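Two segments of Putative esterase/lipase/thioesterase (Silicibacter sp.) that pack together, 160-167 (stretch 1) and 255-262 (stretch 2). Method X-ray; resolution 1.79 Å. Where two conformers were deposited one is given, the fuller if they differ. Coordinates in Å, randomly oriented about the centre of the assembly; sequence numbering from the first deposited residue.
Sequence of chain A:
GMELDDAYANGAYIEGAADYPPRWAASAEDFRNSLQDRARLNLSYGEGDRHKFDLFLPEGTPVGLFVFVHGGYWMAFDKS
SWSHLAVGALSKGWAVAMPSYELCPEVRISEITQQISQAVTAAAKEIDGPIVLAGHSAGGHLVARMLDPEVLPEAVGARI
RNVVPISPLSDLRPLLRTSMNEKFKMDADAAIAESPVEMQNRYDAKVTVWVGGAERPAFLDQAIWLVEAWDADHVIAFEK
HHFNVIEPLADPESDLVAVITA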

# COMPACT_ATOMS: atom_id res chain seq x y z
N ILE A 160 0.81 -2.23 15.69
CA ILE A 160 1.58 -1.98 14.46
C ILE A 160 3.05 -1.78 14.84
O ILE A 160 3.39 -0.87 15.61
N ARG A 161 3.91 -2.58 14.23
CA ARG A 161 5.34 -2.57 14.51
C ARG A 161 6.13 -1.75 13.50
O ARG A 161 6.97 -0.96 13.88
N ASN A 162 5.84 -1.96 12.23
CA ASN A 162 6.55 -1.30 11.12
C ASN A 162 5.53 -0.85 10.08
O ASN A 162 4.52 -1.54 9.81
N VAL A 163 5.80 0.30 9.46
CA VAL A 163 5.03 0.78 8.32
C VAL A 163 6.04 1.18 7.24
O VAL A 163 6.89 2.06 7.48
N VAL A 164 5.88 0.56 6.06
CA VAL A 164 6.78 0.75 4.90
C VAL A 164 5.97 1.14 3.67
O VAL A 164 5.54 0.28 2.88
N PRO A 165 5.75 2.46 3.49
CA PRO A 165 5.07 3.00 2.30
C PRO A 165 6.06 3.03 1.17
O PRO A 165 7.15 3.60 1.33
N ILE A 166 5.74 2.32 0.10
CA ILE A 166 6.62 2.16 -1.00
C ILE A 166 6.13 3.16 -2.06
O ILE A 166 5.00 3.06 -2.56
N SER A 167 6.97 4.14 -2.38
CA SER A 167 6.63 5.15 -3.37
C SER A 167 5.28 5.79 -3.04
O SER A 167 4.38 5.87 -3.88
N ASP A 255 16.07 -6.95 0.83
CA ASP A 255 16.17 -5.92 1.84
C ASP A 255 14.81 -5.32 2.15
O ASP A 255 14.57 -4.95 3.27
N LEU A 256 13.95 -5.21 1.14
CA LEU A 256 12.57 -4.71 1.34
C LEU A 256 11.81 -5.66 2.29
O LEU A 256 11.23 -5.22 3.28
N VAL A 257 11.86 -6.95 2.02
CA VAL A 257 11.22 -7.91 2.96
C VAL A 257 11.81 -7.78 4.37
O VAL A 257 11.09 -7.85 5.38
N ALA A 258 13.12 -7.53 4.43
CA ALA A 258 13.79 -7.41 5.72
C ALA A 258 13.29 -6.20 6.56
O ALA A 258 13.04 -6.36 7.79
N VAL A 259 13.14 -5.03 5.93
CA VAL A 259 12.70 -3.83 6.67
C VAL A 259 11.20 -3.90 7.09
O VAL A 259 10.80 -3.35 8.13
N ILE A 260 10.39 -4.53 6.26
CA ILE A 260 9.01 -4.81 6.57
C ILE A 260 8.86 -5.76 7.75
O ILE A 260 7.99 -5.55 8.59
N THR A 261 9.65 -6.83 7.80
CA THR A 261 9.56 -7.82 8.88
C THR A 261 10.52 -7.57 10.08
O THR A 261 10.54 -8.37 11.01
N ALA A 262 11.25 -6.45 10.11
CA ALA A 262 12.27 -6.23 11.15
C ALA A 262 11.74 -6.05 12.58
O ALA A 262 10.60 -5.55 12.67
OXT ALA A 262 12.45 -6.35 13.63

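The strand 160-166 and the C-terminal helix 255-261 form a compact, two-part contact in which aliphatic side chains pack at one end and, at the other, R161 and N162 bind the end of the chain through a salt bridge and hydrogen bonds. The two elements run in roughly opposed directions, with 142° between their N-to-C axes and a closest approach of 8.1 Å, so that the start of the strand lies beside the last residues of the chain while I166 lies near the helical residue L256. About 365 Å² is buried in total.

On the strand, N162, V164 and I166 alternate with V163, whose side chain points away from the helix, and P165, which is out of reach. V164 is the centre of the apolar part. V164 CA is 6.2 Å from the CA of I260, and its t rotamer (chi1 -175°) places both methyl groups against V259 and I260. V164 CG2 lies 3.7 Å from I260 CG1 and 4.2 Å from V259 CG1, and V164 CG1 also reaches L256 CD1 at 4.1 Å. The CA-to-CB bond of I260 points away from the strand, yet the m, t conformation of this side chain leaves CG1 within van der Waals reach of the valine. V259, here given in one of two deposited conformers, projects sideways and contributes through its p rotamer.

Further along, I166 also points toward the helix. With chi1 m and chi2 t, it extends I166 CD1 to within 4.1 Å of L256 CD2. L256 leaves the helix sideways, but its t, p rotamer brings the end of the side chain nearer the strand, where L256 CD1 lies against both V164 and I166, and L256 CD2 adds to the contact with I166.

The polar part begins at N162, a buried residue whose m rotamer (chi1 -56°) directs the amide toward the last residues of the chain. N162 ND2 donates two hydrogen bonds, to I260 O at 2.7 Å and to A262 O at 2.8 Å, so a single amide nitrogen engages both a main-chain carbonyl and the terminal carboxylate. The other amide atom, OD1, is linked to the helix by water 1. This water donates a hydrogen bond to V259 O at 2.6 Å and a weak one to N162 OD1 at 3.1 Å, bridging the two stretches.

R161 lies in the more exposed part of the contact. Its chi1, chi2 and chi3 are all t, and this extended chain carries the guanidinium to the free carboxylate of A262. R161 NH2 donates to A262 OXT at 2.7 Å in a nearly linear hydrogen bond (174°) that forms part of a salt bridge, with OXT at the edge of the guanidinium and near its plane. R161 NE donates to A262 O at 2.8 Å with a more bent angle of 140°. A262 O thus accepts from both R161 NE and N162 ND2, and the carboxylate that closes the chain is held by two consecutive strand residues.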

# COMPACT_ATOMS: atom_id res chain seq x y z
CB ILE A 160 1.07 -0.80 13.67
CG1 ILE A 160 -0.34 -1.06 13.16
CG2 ILE A 160 1.99 -0.47 12.47
CD1 ILE A 160 -0.98 0.19 12.57
CB ARG A 161 5.87 -4.02 14.58
CG ARG A 161 7.36 -4.15 14.72
CD ARG A 161 7.80 -5.52 15.13
NE ARG A 161 9.26 -5.65 15.09
CZ ARG A 161 10.06 -5.24 16.07
NH1 ARG A 161 9.58 -4.62 17.14
NH2 ARG A 161 11.37 -5.39 15.96
CB ASN A 162 7.50 -2.27 10.34
CG ASN A 162 8.55 -2.98 11.19
OD1 ASN A 162 9.15 -2.39 12.05
ND2 ASN A 162 8.85 -4.34 10.89
CB VAL A 163 4.08 1.97 8.63
CG1 VAL A 163 3.34 2.33 7.35
CG2 VAL A 163 3.10 1.59 9.70
CB VAL A 164 7.66 -0.50 4.58
CG1 VAL A 164 8.66 -0.19 3.45
CG2 VAL A 164 8.39 -0.94 5.83
CB PRO A 165 4.75 4.44 2.71
CG PRO A 165 4.93 4.49 4.19
CD PRO A 165 6.03 3.57 4.44
CB ILE A 166 6.54 0.73 -1.54
CG1 ILE A 166 6.86 -0.30 -0.42
CG2 ILE A 166 7.46 0.61 -2.72
CD1 ILE A 166 6.43 -1.81 -0.81
CB SER A 167 6.61 4.51 -4.75
OG SER A 167 7.77 3.68 -4.92
CB ASP A 255 17.13 -4.83 1.43
CG ASP A 255 18.58 -5.33 1.32
OD1 ASP A 255 18.97 -6.33 1.96
OD2 ASP A 255 19.34 -4.68 0.61
CB LEU A 256 11.84 -4.60 0.02
CG LEU A 256 10.40 -4.09 0.03
CD1 LEU A 256 10.22 -2.71 0.66
CD2 LEU A 256 9.85 -4.07 -1.42
CB VAL A 257 11.29 -9.36 2.47
CG1 VAL A 257 10.89 -10.32 3.57
CG2 VAL A 257 10.36 -9.53 1.31
CB ALA A 258 15.30 -7.35 5.52
CB VAL A 259 13.04 -2.52 5.91
CG1 VAL A 259 12.16 -2.31 4.71
CG2 VAL A 259 12.92 -1.34 6.84
CB ILE A 260 8.27 -5.40 5.35
CG1 ILE A 260 8.12 -4.32 4.27
CG2 ILE A 260 6.90 -5.93 5.74
CD1 ILE A 260 7.69 -4.89 2.93
CB THR A 261 9.76 -9.23 8.33
OG1 THR A 261 11.09 -9.35 7.76
CG2 THR A 261 8.72 -9.53 7.27
CB ALA A 262 13.13 -5.06 10.80
O HOH W 1 11.45 -1.73 10.03